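Local atomic coordinates of transcription elongation factor SPT6 (Candida glabrata, PDB entry 3PJP), a protein that binds the phosphorylated C-terminal repeat domain of RNA polymerase II through its tandem SH2 domain and probably acts as a histone H3-H4 chaperone during elongation. Residues Asp32-Arg36 against Ala46-Lys50; Val134-Ser138 against Leu184-Lys189; Leu51-Gln57 against Leu139-Gly145. All blocks are in the same frame, centred on the assembly; numbering follows the deposited sequence. Where two conformers were deposited one is given.

Contact 1: residues Asp32-Arg36 against Ala46-Lys50; sequences DFVIR and AITWK. With ACT (acetate ion), chain C.
Arg36 reaches across the hairpin to Thr48 and Ala46; it closes the Phe33-Val34-Ile35-Arg36 run, which matches the FLVR signature of SH2 domains. With CG set between the backbone N and the carbonyl carbon (chi1 59°), its extended chain crosses toward the partner strand. There Arg36 NE donates to Thr48 OG1 at 2.8 Å, nearly straight (172°) and within the guanidinium plane. The two terminal nitrogens hold an acetate ion: Arg36 NH1 donates to OXT at 2.9 Å and Arg36 NH2 to acetate O at 2.7 Å. NH1 has a further partner just outside the two segments. Ala46 CB lies 3.7 Å above the centre of one guanidinium face. The in-plane bonds to Thr48 OG1 and the acetate, with this methyl over one face, should limit the group's rotation. The acetate, probably from the crystallisation liquor, also accepts from Ser39 N, consistent with a seat made for a phosphate. Thr48 OG1 is also hydrogen-bonded to His58 ND1, a second-shell residue that helps position the acceptor of Arg36 NE.

The backbones pair antiparallel. Val34 and Thr48 exchange two bonds, as do Arg36 and Ala46, the shorter of the latter being Arg36 N to Ala46 O at 2.7 Å. Asp32 O takes Lys50 N at 3.0 Å. On the face away from Val34, Arg36, Ala46 and Thr48, Phe33 CB meets Trp49 CB at 3.7 Å, and Ile35 CG1 lies alongside Ile47 CG1 at 4.0 Å. Other polar ends turn elsewhere: Asp32 OD2 to Glu29 N, Lys50 NZ to the carbonyls of Arg26 and Lys28.

Helix 18-25 packs through Ala21 on Val34, Arg36 and Thr48, while helix 86-105 packs on Phe33 and Trp49; strands 13-14 and 55-64 flank the pair in the sheet.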
loop_
_atom_site.group_PDB
_atom_site.type_symbol
_atom_site.label_atom_id
_atom_site.label_comp_id
_atom_site.label_asym_id
_atom_site.label_seq_id
_atom_site.Cartn_x
_atom_site.Cartn_y
_atom_site.Cartn_z
ATOM N N ASP A 32 -8.076 10.683 -2.289
ATOM C CA ASP A 32 -9.286 11.145 -1.604
ATOM C C ASP A 32 -9.727 10.108 -0.586
ATOM O O ASP A 32 -9.529 8.912 -0.790
ATOM C CB ASP A 32 -10.401 11.468 -2.595
ATOM C CG ASP A 32 -10.145 12.752 -3.333
ATOM O OD1 ASP A 32 -9.528 13.662 -2.734
ATOM O OD2 ASP A 32 -10.542 12.856 -4.506
ATOM N N PHE A 33 -10.292 10.564 0.525
ATOM C CA PHE A 33 -10.541 9.679 1.651
ATOM C C PHE A 33 -11.747 10.133 2.462
ATOM O O PHE A 33 -12.258 11.230 2.274
ATOM C CB PHE A 33 -9.295 9.606 2.560
ATOM C CG PHE A 33 -9.014 10.881 3.300
ATOM C CD1 PHE A 33 -9.504 11.085 4.589
ATOM C CD2 PHE A 33 -8.293 11.888 2.701
ATOM C CE1 PHE A 33 -9.257 12.275 5.267
ATOM C CE2 PHE A 33 -8.048 13.085 3.380
ATOM C CZ PHE A 33 -8.537 13.268 4.658
ATOM N N VAL A 34 -12.192 9.263 3.359
ATOM C CA VAL A 34 -13.087 9.649 4.439
ATOM C C VAL A 34 -12.630 8.979 5.718
ATOM O O VAL A 34 -12.027 7.901 5.690
ATOM C CB VAL A 34 -14.549 9.232 4.177
ATOM C CG1 VAL A 34 -15.144 10.045 3.026
ATOM C CG2 VAL A 34 -14.646 7.733 3.915
ATOM N N ILE A 35 -12.901 9.632 6.839
ATOM C CA ILE A 35 -12.798 8.993 8.138
ATOM C C ILE A 35 -14.212 8.510 8.466
ATOM O O ILE A 35 -15.191 9.175 8.140
ATOM C CB ILE A 35 -12.300 9.995 9.192
ATOM C CG1 ILE A 35 -11.065 10.716 8.666
ATOM C CG2 ILE A 35 -12.036 9.308 10.520
ATOM C CD1 ILE A 35 -10.502 11.743 9.627
ATOM N N ARG A 36 -14.335 7.345 9.086
ATOM C CA ARG A 36 -15.666 6.791 9.290
ATOM C C ARG A 36 -15.778 5.904 10.516
ATOM O O ARG A 36 -14.793 5.644 11.224
ATOM C CB ARG A 36 -16.111 5.999 8.056
ATOM C CG ARG A 36 -15.179 4.845 7.703
ATOM C CD ARG A 36 -15.790 3.988 6.593
ATOM N NE ARG A 36 -14.925 2.883 6.174
ATOM C CZ ARG A 36 -14.841 1.712 6.800
ATOM N NH1 ARG A 36 -15.541 1.494 7.905
ATOM N NH2 ARG A 36 -14.046 0.757 6.328
ATOM N N ALA A 46 -12.110 4.338 11.340
ATOM C CA ALA A 46 -11.521 3.818 10.116
ATOM C C ALA A 46 -11.311 4.905 9.075
ATOM O O ALA A 46 -12.003 5.917 9.067
ATOM C CB ALA A 46 -12.381 2.684 9.549
ATOM N N ILE A 47 -10.329 4.699 8.208
ATOM C CA ILE A 47 -10.157 5.567 7.053
ATOM C C ILE A 47 -10.274 4.727 5.797
ATOM O O ILE A 47 -9.654 3.674 5.692
ATOM C CB ILE A 47 -8.806 6.299 7.068
ATOM C CG1 ILE A 47 -8.836 7.452 8.071
ATOM C CG2 ILE A 47 -8.463 6.841 5.689
ATOM C CD1 ILE A 47 -7.467 8.093 8.293
ATOM N N THR A 48 -11.092 5.178 4.853
ATOM C CA THR A 48 -11.125 4.548 3.540
ATOM C C THR A 48 -10.540 5.530 2.549
ATOM O O THR A 48 -10.870 6.711 2.581
ATOM C CB THR A 48 -12.566 4.193 3.103
ATOM O OG1 THR A 48 -13.126 3.255 4.028
ATOM C CG2 THR A 48 -12.563 3.603 1.705
ATOM N N TRP A 49 -9.656 5.060 1.677
ATOM C CA TRP A 49 -9.084 5.952 0.678
ATOM C C TRP A 49 -8.975 5.283 -0.675
ATOM O O TRP A 49 -8.980 4.050 -0.774
ATOM C CB TRP A 49 -7.746 6.550 1.139
ATOM C CG TRP A 49 -6.565 5.589 1.307
ATOM C CD1 TRP A 49 -6.373 4.690 2.313
ATOM C CD2 TRP A 49 -5.421 5.496 0.457
ATOM N NE1 TRP A 49 -5.164 4.025 2.137
ATOM C CE2 TRP A 49 -4.568 4.507 1.000
ATOM C CE3 TRP A 49 -5.032 6.156 -0.711
ATOM C CZ2 TRP A 49 -3.348 4.163 0.408
ATOM C CZ3 TRP A 49 -3.834 5.818 -1.296
ATOM C CH2 TRP A 49 -3.000 4.827 -0.740
ATOM N N LYS A 50 -8.901 6.101 -1.719
ATOM C CA LYS A 50 -8.913 5.588 -3.085
ATOM C C LYS A 50 -7.508 5.510 -3.671
ATOM O O LYS A 50 -6.794 6.506 -3.735
ATOM C CB LYS A 50 -9.813 6.439 -3.987
ATOM C CG LYS A 50 -9.920 5.898 -5.414
ATOM C CD LYS A 50 -10.765 6.805 -6.317
ATOM C CE LYS A 50 -10.823 6.217 -7.729
ATOM N NZ LYS A 50 -11.687 6.999 -8.651
HETATM C C ACT C . -14.552 -1.545 9.001
HETATM O O ACT C . -14.286 -1.518 7.782
HETATM O OXT ACT C . -15.626 -1.000 9.340
HETATM C CH3 ACT C . -13.633 -2.194 9.991
#

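Contact 2: residues Val134-Ser138 against Leu184-Lys189; sequences VYYFS and LCNGFK
Tyr135 projects from its strand against helix 181-191, and its side chain meets that helix from CB to the hydroxyl. CG, set between the backbone N and the carbonyl carbon (chi1 70°), brings the ring across to Phe188 and Cys185. Tyr135 CB lies 3.9 Å from Phe188 CE2, and the same carbon of Phe188 stands over one face of the tyrosine ring, 3.6 Å from Tyr135 CG and close to CD1 and CD2. The edge of Phe188 is thus turned to the face of Tyr135 with the planes at 54°, a tilted edge-to-face pair. Farther out, Tyr135 CE1 meets Cys185 SG at 3.9 Å, the sulfur lying in the ring plane at its edge, and Tyr135 CE2 meets Lys189 CE at 4.0 Å. At the tip, Tyr135 OH approaches Cys185 CB at 3.4 Å and is joined to Lys189 NZ by one water.

Cys185 SG also lies at the edge of Phe137, 3.8 Å from Phe137 CE2, so the sulfur is wedged between two aromatic edges. Leu184 CD2 completes the row, 3.7 Å from Phe137 CE1. Helix 115-128 packs on Val134, Tyr136 and Ser138, giving the helix-sheet-helix layering of an SH2 fold, here the second of the tandem.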
loop_
_atom_site.group_PDB
_atom_site.type_symbol
_atom_site.label_atom_id
_atom_site.label_comp_id
_atom_site.label_asym_id
_atom_site.label_seq_id
_atom_site.Cartn_x
_atom_site.Cartn_y
_atom_site.Cartn_z
ATOM N N VAL A 134 15.065 -9.186 -16.117
ATOM C CA VAL A 134 14.058 -8.141 -16.195
ATOM C C VAL A 134 13.190 -8.215 -14.955
ATOM O O VAL A 134 13.040 -9.281 -14.355
ATOM C CB VAL A 134 13.199 -8.253 -17.471
ATOM C CG1 VAL A 134 12.311 -9.489 -17.414
ATOM C CG2 VAL A 134 12.363 -7.000 -17.672
ATOM N N TYR A 135 12.644 -7.072 -14.553
ATOM C CA TYR A 135 11.673 -7.043 -13.468
ATOM C C TYR A 135 10.748 -5.837 -13.575
ATOM O O TYR A 135 11.157 -4.762 -14.022
ATOM C CB TYR A 135 12.358 -7.089 -12.093
ATOM C CG TYR A 135 13.140 -5.850 -11.688
ATOM C CD1 TYR A 135 12.575 -4.893 -10.856
ATOM C CD2 TYR A 135 14.457 -5.666 -12.096
ATOM C CE1 TYR A 135 13.291 -3.770 -10.462
ATOM C CE2 TYR A 135 15.182 -4.544 -11.706
ATOM C CZ TYR A 135 14.590 -3.605 -10.890
ATOM O OH TYR A 135 15.295 -2.494 -10.496
ATOM N N TYR A 136 9.498 -6.036 -13.170
ATOM C CA TYR A 136 8.494 -4.980 -13.161
ATOM C C TYR A 136 7.682 -5.024 -11.877
ATOM O O TYR A 136 7.563 -6.076 -11.253
ATOM C CB TYR A 136 7.562 -5.133 -14.358
ATOM C CG TYR A 136 8.261 -4.911 -15.672
ATOM C CD1 TYR A 136 8.843 -3.687 -15.967
ATOM C CD2 TYR A 136 8.346 -5.928 -16.616
ATOM C CE1 TYR A 136 9.494 -3.478 -17.175
ATOM C CE2 TYR A 136 8.986 -5.729 -17.822
ATOM C CZ TYR A 136 9.562 -4.503 -18.095
ATOM O OH TYR A 136 10.203 -4.303 -19.295
ATOM N N PHE A 137 7.142 -3.870 -11.485
ATOM C CA PHE A 137 6.147 -3.780 -10.423
ATOM C C PHE A 137 4.798 -3.553 -11.079
ATOM O O PHE A 137 4.712 -2.894 -12.120
ATOM C CB PHE A 137 6.450 -2.596 -9.492
ATOM C CG PHE A 137 7.794 -2.660 -8.836
ATOM C CD1 PHE A 137 7.993 -3.428 -7.700
ATOM C CD2 PHE A 137 8.861 -1.944 -9.350
ATOM C CE1 PHE A 137 9.232 -3.482 -7.091
ATOM C CE2 PHE A 137 10.108 -1.998 -8.744
ATOM C CZ PHE A 137 10.292 -2.760 -7.617
ATOM N N SER A 138 3.750 -4.108 -10.478
ATOM C CA SER A 138 2.382 -3.834 -10.903
ATOM C C SER A 138 1.425 -3.875 -9.709
ATOM O O SER A 138 1.763 -4.370 -8.638
ATOM C CB SER A 138 1.953 -4.826 -11.995
ATOM O OG SER A 138 1.977 -6.147 -11.499
ATOM N N LEU A 184 14.247 0.028 -2.492
ATOM C CA LEU A 184 13.476 -1.190 -2.743
ATOM C C LEU A 184 14.102 -2.041 -3.845
ATOM O O LEU A 184 14.222 -3.270 -3.704
ATOM C CB LEU A 184 12.050 -0.828 -3.134
ATOM C CG LEU A 184 11.154 -1.961 -3.654
ATOM C CD1 LEU A 184 10.883 -2.948 -2.540
ATOM C CD2 LEU A 184 9.848 -1.330 -4.122
ATOM N N CYS A 185 14.477 -1.407 -4.958
ATOM C CA CYS A 185 15.082 -2.155 -6.052
ATOM C C CYS A 185 16.444 -2.699 -5.638
ATOM O O CYS A 185 16.770 -3.820 -5.960
ATOM C CB CYS A 185 15.202 -1.334 -7.338
ATOM S SG CYS A 185 13.623 -0.747 -7.975
ATOM N N ASN A 186 17.217 -1.898 -4.907
ATOM C CA ASN A 186 18.497 -2.377 -4.401
ATOM C C ASN A 186 18.320 -3.551 -3.433
ATOM O O ASN A 186 19.091 -4.501 -3.457
ATOM C CB ASN A 186 19.287 -1.244 -3.729
ATOM C CG ASN A 186 19.800 -0.211 -4.729
ATOM O OD1 ASN A 186 19.884 -0.479 -5.928
ATOM N ND2 ASN A 186 20.158 0.971 -4.233
ATOM N N GLY A 187 17.311 -3.474 -2.576
ATOM C CA GLY A 187 17.020 -4.545 -1.636
ATOM C C GLY A 187 16.575 -5.820 -2.332
ATOM O O GLY A 187 16.985 -6.919 -1.947
ATOM N N PHE A 188 15.727 -5.674 -3.347
ATOM C CA PHE A 188 15.344 -6.786 -4.208
ATOM C C PHE A 188 16.584 -7.464 -4.800
ATOM O O PHE A 188 16.727 -8.690 -4.734
ATOM C CB PHE A 188 14.397 -6.280 -5.308
ATOM C CG PHE A 188 14.300 -7.180 -6.509
ATOM C CD1 PHE A 188 13.813 -8.468 -6.388
ATOM C CD2 PHE A 188 14.661 -6.719 -7.766
ATOM C CE1 PHE A 188 13.704 -9.284 -7.495
ATOM C CE2 PHE A 188 14.561 -7.533 -8.880
ATOM C CZ PHE A 188 14.082 -8.814 -8.742
ATOM N N LYS A 189 17.485 -6.674 -5.371
ATOM C CA LYS A 189 18.673 -7.248 -6.002
ATOM C C LYS A 189 19.547 -7.993 -4.994
ATOM O O LYS A 189 20.142 -9.021 -5.320
ATOM C CB LYS A 189 19.465 -6.183 -6.766
ATOM C CG LYS A 189 18.704 -5.622 -7.965
ATOM C CD LYS A 189 19.453 -4.493 -8.647
ATOM C CE LYS A 189 18.622 -3.899 -9.775
ATOM N NZ LYS A 189 19.302 -2.754 -10.439
HETATM O O HOH W 1 17.125 -1.181 -12.063
#

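Contact 3: residues Leu51-Gln57 against Leu139-Gly145; sequences LDKDLFQ and LNYENPG
The interface between the two SH2 domains is formed here by a beta hairpin of the first and a loop of the second, with Leu55 and Gln57 meeting Pro144. The hairpin reverses through a type II turn from Asp52 to Leu55. Beside it Leu51 and Asp52 both face Leu55, a classic beta bulge. The opposing loop joins strands 134-139 and 146-152, the place of the BC loop in an SH2 fold.

Leu55 carries much of the packing. Its CG is anti to the backbone N (chi1 -173°), which sends the branch into the loop: Leu55 CD1 touches Pro144 CG at 3.7 Å and Tyr141 O at 3.6 Å, while Leu55 CD2 lies 4.2 Å from Tyr141 CD2. The proline ring also rests on the backbone of the next residue, Pro144 CB lying 3.2 Å from Phe56 O. Leu51 CD2 packs at 3.6 Å on Gly145 N.

The loop is braced from within by Asn140 OD1, which accepts a straight bond from Asn143 ND2. The amide of Gln57 uses both ends. Its OE1 accepts from Trp49 NE1 and Lys97 NZ, on the first domain's side, whereas Gln57 NE2 gives a weak hydrogen bond to Pro144 O at 3.4 Å. One water also bridges the domains, accepting from Gln57 NE2 at 2.8 Å and donating to Gly145 O at 3.2 Å.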
loop_
_atom_site.group_PDB
_atom_site.type_symbol
_atom_site.label_atom_id
_atom_site.label_comp_id
_atom_site.label_asym_id
_atom_site.label_seq_id
_atom_site.Cartn_x
_atom_site.Cartn_y
_atom_site.Cartn_z
ATOM N N LEU A 51 -7.117 4.317 -4.106
ATOM C CA LEU A 51 -5.807 4.126 -4.712
ATOM C C LEU A 51 -5.871 4.267 -6.224
ATOM O O LEU A 51 -4.927 4.739 -6.854
ATOM C CB LEU A 51 -5.264 2.730 -4.395
ATOM C CG LEU A 51 -4.712 2.485 -2.986
ATOM C CD1 LEU A 51 -5.833 2.306 -1.980
ATOM C CD2 LEU A 51 -3.800 1.253 -2.991
ATOM N N ASP A 52 -6.974 3.806 -6.806
ATOM C CA ASP A 52 -7.108 3.725 -8.253
ATOM C C ASP A 52 -8.559 3.413 -8.594
ATOM O O ASP A 52 -9.381 3.227 -7.702
ATOM C CB ASP A 52 -6.199 2.611 -8.784
ATOM C CG ASP A 52 -5.715 2.870 -10.198
ATOM O OD1 ASP A 52 -4.684 3.561 -10.357
ATOM O OD2 ASP A 52 -6.354 2.371 -11.148
ATOM N N LYS A 53 -8.859 3.314 -9.886
ATOM C CA LYS A 53 -10.206 2.954 -10.326
ATOM C C LYS A 53 -10.725 1.716 -9.594
ATOM O O LYS A 53 -10.127 0.643 -9.659
ATOM C CB LYS A 53 -10.246 2.737 -11.841
ATOM C CG LYS A 53 -11.614 2.320 -12.379
ATOM C CD LYS A 53 -11.611 2.251 -13.904
ATOM C CE LYS A 53 -12.844 1.530 -14.448
ATOM N NZ LYS A 53 -14.107 2.285 -14.205
ATOM N N ASP A 54 -11.835 1.885 -8.883
ATOM C CA ASP A 54 -12.453 0.798 -8.134
ATOM C C ASP A 54 -11.493 0.080 -7.184
ATOM O O ASP A 54 -11.695 -1.095 -6.857
ATOM C CB ASP A 54 -13.113 -0.192 -9.103
ATOM C CG ASP A 54 -14.203 0.469 -9.954
ATOM O OD1 ASP A 54 -14.859 1.416 -9.460
ATOM O OD2 ASP A 54 -14.399 0.055 -11.120
ATOM N N LEU A 55 -10.455 0.785 -6.732
ATOM C CA LEU A 55 -9.462 0.194 -5.836
ATOM C C LEU A 55 -9.330 1.027 -4.562
ATOM O O LEU A 55 -8.856 2.166 -4.596
ATOM C CB LEU A 55 -8.106 0.058 -6.544
ATOM C CG LEU A 55 -6.991 -0.688 -5.806
ATOM C CD1 LEU A 55 -7.349 -2.155 -5.582
ATOM C CD2 LEU A 55 -5.671 -0.574 -6.553
ATOM N N PHE A 56 -9.784 0.468 -3.444
ATOM C CA PHE A 56 -9.827 1.217 -2.195
ATOM C C PHE A 56 -9.205 0.446 -1.060
ATOM O O PHE A 56 -9.322 -0.784 -0.984
ATOM C CB PHE A 56 -11.266 1.525 -1.790
ATOM C CG PHE A 56 -12.114 2.008 -2.912
ATOM C CD1 PHE A 56 -12.197 3.363 -3.199
ATOM C CD2 PHE A 56 -12.829 1.111 -3.689
ATOM C CE1 PHE A 56 -13.001 3.812 -4.248
ATOM C CE2 PHE A 56 -13.623 1.557 -4.726
ATOM C CZ PHE A 56 -13.699 2.903 -5.010
ATOM N N GLN A 57 -8.582 1.186 -0.154
ATOM C CA GLN A 57 -8.044 0.585 1.047
ATOM C C GLN A 57 -8.761 1.088 2.283
ATOM O O GLN A 57 -9.060 2.281 2.405
ATOM C CB GLN A 57 -6.543 0.844 1.151
ATOM C CG GLN A 57 -5.924 0.313 2.424
ATOM C CD GLN A 57 -4.424 0.455 2.425
ATOM O OE1 GLN A 57 -3.886 1.530 2.699
ATOM N NE2 GLN A 57 -3.732 -0.629 2.088
ATOM N N LEU A 139 0.224 -3.323 -9.879
ATOM C CA LEU A 139 -0.719 -3.270 -8.782
ATOM C C LEU A 139 -1.418 -4.596 -8.541
ATOM O O LEU A 139 -1.831 -5.275 -9.478
ATOM C CB LEU A 139 -1.757 -2.178 -9.032
ATOM C CG LEU A 139 -1.335 -0.780 -8.585
ATOM C CD1 LEU A 139 -2.270 0.275 -9.178
ATOM C CD2 LEU A 139 -1.329 -0.699 -7.067
ATOM N N ASN A 140 -1.530 -4.967 -7.271
ATOM C CA ASN A 140 -2.322 -6.125 -6.874
ATOM C C ASN A 140 -3.758 -5.662 -6.686
ATOM O O ASN A 140 -4.104 -5.060 -5.674
ATOM C CB ASN A 140 -1.771 -6.727 -5.576
ATOM C CG ASN A 140 -2.424 -8.065 -5.213
ATOM O OD1 ASN A 140 -3.613 -8.295 -5.484
ATOM N ND2 ASN A 140 -1.648 -8.952 -4.599
ATOM N N TYR A 141 -4.601 -5.954 -7.668
ATOM C CA TYR A 141 -5.942 -5.392 -7.660
ATOM C C TYR A 141 -6.888 -6.112 -6.710
ATOM O O TYR A 141 -7.942 -5.586 -6.358
ATOM C CB TYR A 141 -6.516 -5.339 -9.078
ATOM C CG TYR A 141 -5.792 -4.365 -9.983
ATOM C CD1 TYR A 141 -4.792 -4.797 -10.843
ATOM C CD2 TYR A 141 -6.096 -3.010 -9.963
ATOM C CE1 TYR A 141 -4.120 -3.909 -11.665
ATOM C CE2 TYR A 141 -5.431 -2.112 -10.779
ATOM C CZ TYR A 141 -4.443 -2.566 -11.627
ATOM O OH TYR A 141 -3.772 -1.679 -12.445
ATOM N N GLU A 142 -6.523 -7.312 -6.284
ATOM C CA GLU A 142 -7.389 -8.067 -5.387
ATOM C C GLU A 142 -7.034 -7.879 -3.918
ATOM O O GLU A 142 -7.803 -8.247 -3.032
ATOM C CB GLU A 142 -7.387 -9.551 -5.762
ATOM C CG GLU A 142 -8.069 -9.843 -7.102
ATOM C CD GLU A 142 -7.213 -9.443 -8.290
ATOM O OE1 GLU A 142 -7.774 -9.095 -9.353
ATOM O OE2 GLU A 142 -5.972 -9.487 -8.157
ATOM N N ASN A 143 -5.865 -7.307 -3.659
ATOM C CA ASN A 143 -5.437 -7.056 -2.296
ATOM C C ASN A 143 -4.929 -5.632 -2.229
ATOM O O ASN A 143 -3.728 -5.399 -2.341
ATOM C CB ASN A 143 -4.335 -8.032 -1.892
ATOM C CG ASN A 143 -4.761 -9.473 -2.058
ATOM O OD1 ASN A 143 -5.185 -10.120 -1.104
ATOM N ND2 ASN A 143 -4.688 -9.967 -3.282
ATOM N N PRO A 144 -5.849 -4.665 -2.087
ATOM C CA PRO A 144 -5.484 -3.252 -2.202
ATOM C C PRO A 144 -4.352 -2.839 -1.277
ATOM O O PRO A 144 -4.367 -3.110 -0.075
ATOM C CB PRO A 144 -6.772 -2.522 -1.798
ATOM C CG PRO A 144 -7.859 -3.477 -2.135
ATOM C CD PRO A 144 -7.291 -4.840 -1.837
ATOM N N GLY A 145 -3.367 -2.178 -1.859
ATOM C CA GLY A 145 -2.204 -1.744 -1.118
ATOM C C GLY A 145 -0.993 -2.614 -1.353
ATOM O O GLY A 145 0.086 -2.273 -0.902
HETATM O O HOH W 2 -0.989 -1.120 1.849
#

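Overall arrangement
Contacts 1 and 2 belong to the two SH2 folds of the tandem, on opposite sides of the chain's centre, with their own centres 29 Å apart and about 13 Å between nearest atoms. Contact 3 lies between them, 13 Å from contact 1 and 20 Å from contact 2, centre to centre. It shares strand 44-52 with contact 1 and touches it directly, whereas its loop follows segment 134-138 of contact 2 and continues the same strand 134-139. Along the chain contact 1 closes first; contacts 2 and 3 alternate their segments. Each domain has its own sheet, and contact 3 joins the domains at the end of strand 44-52 away from the acetate.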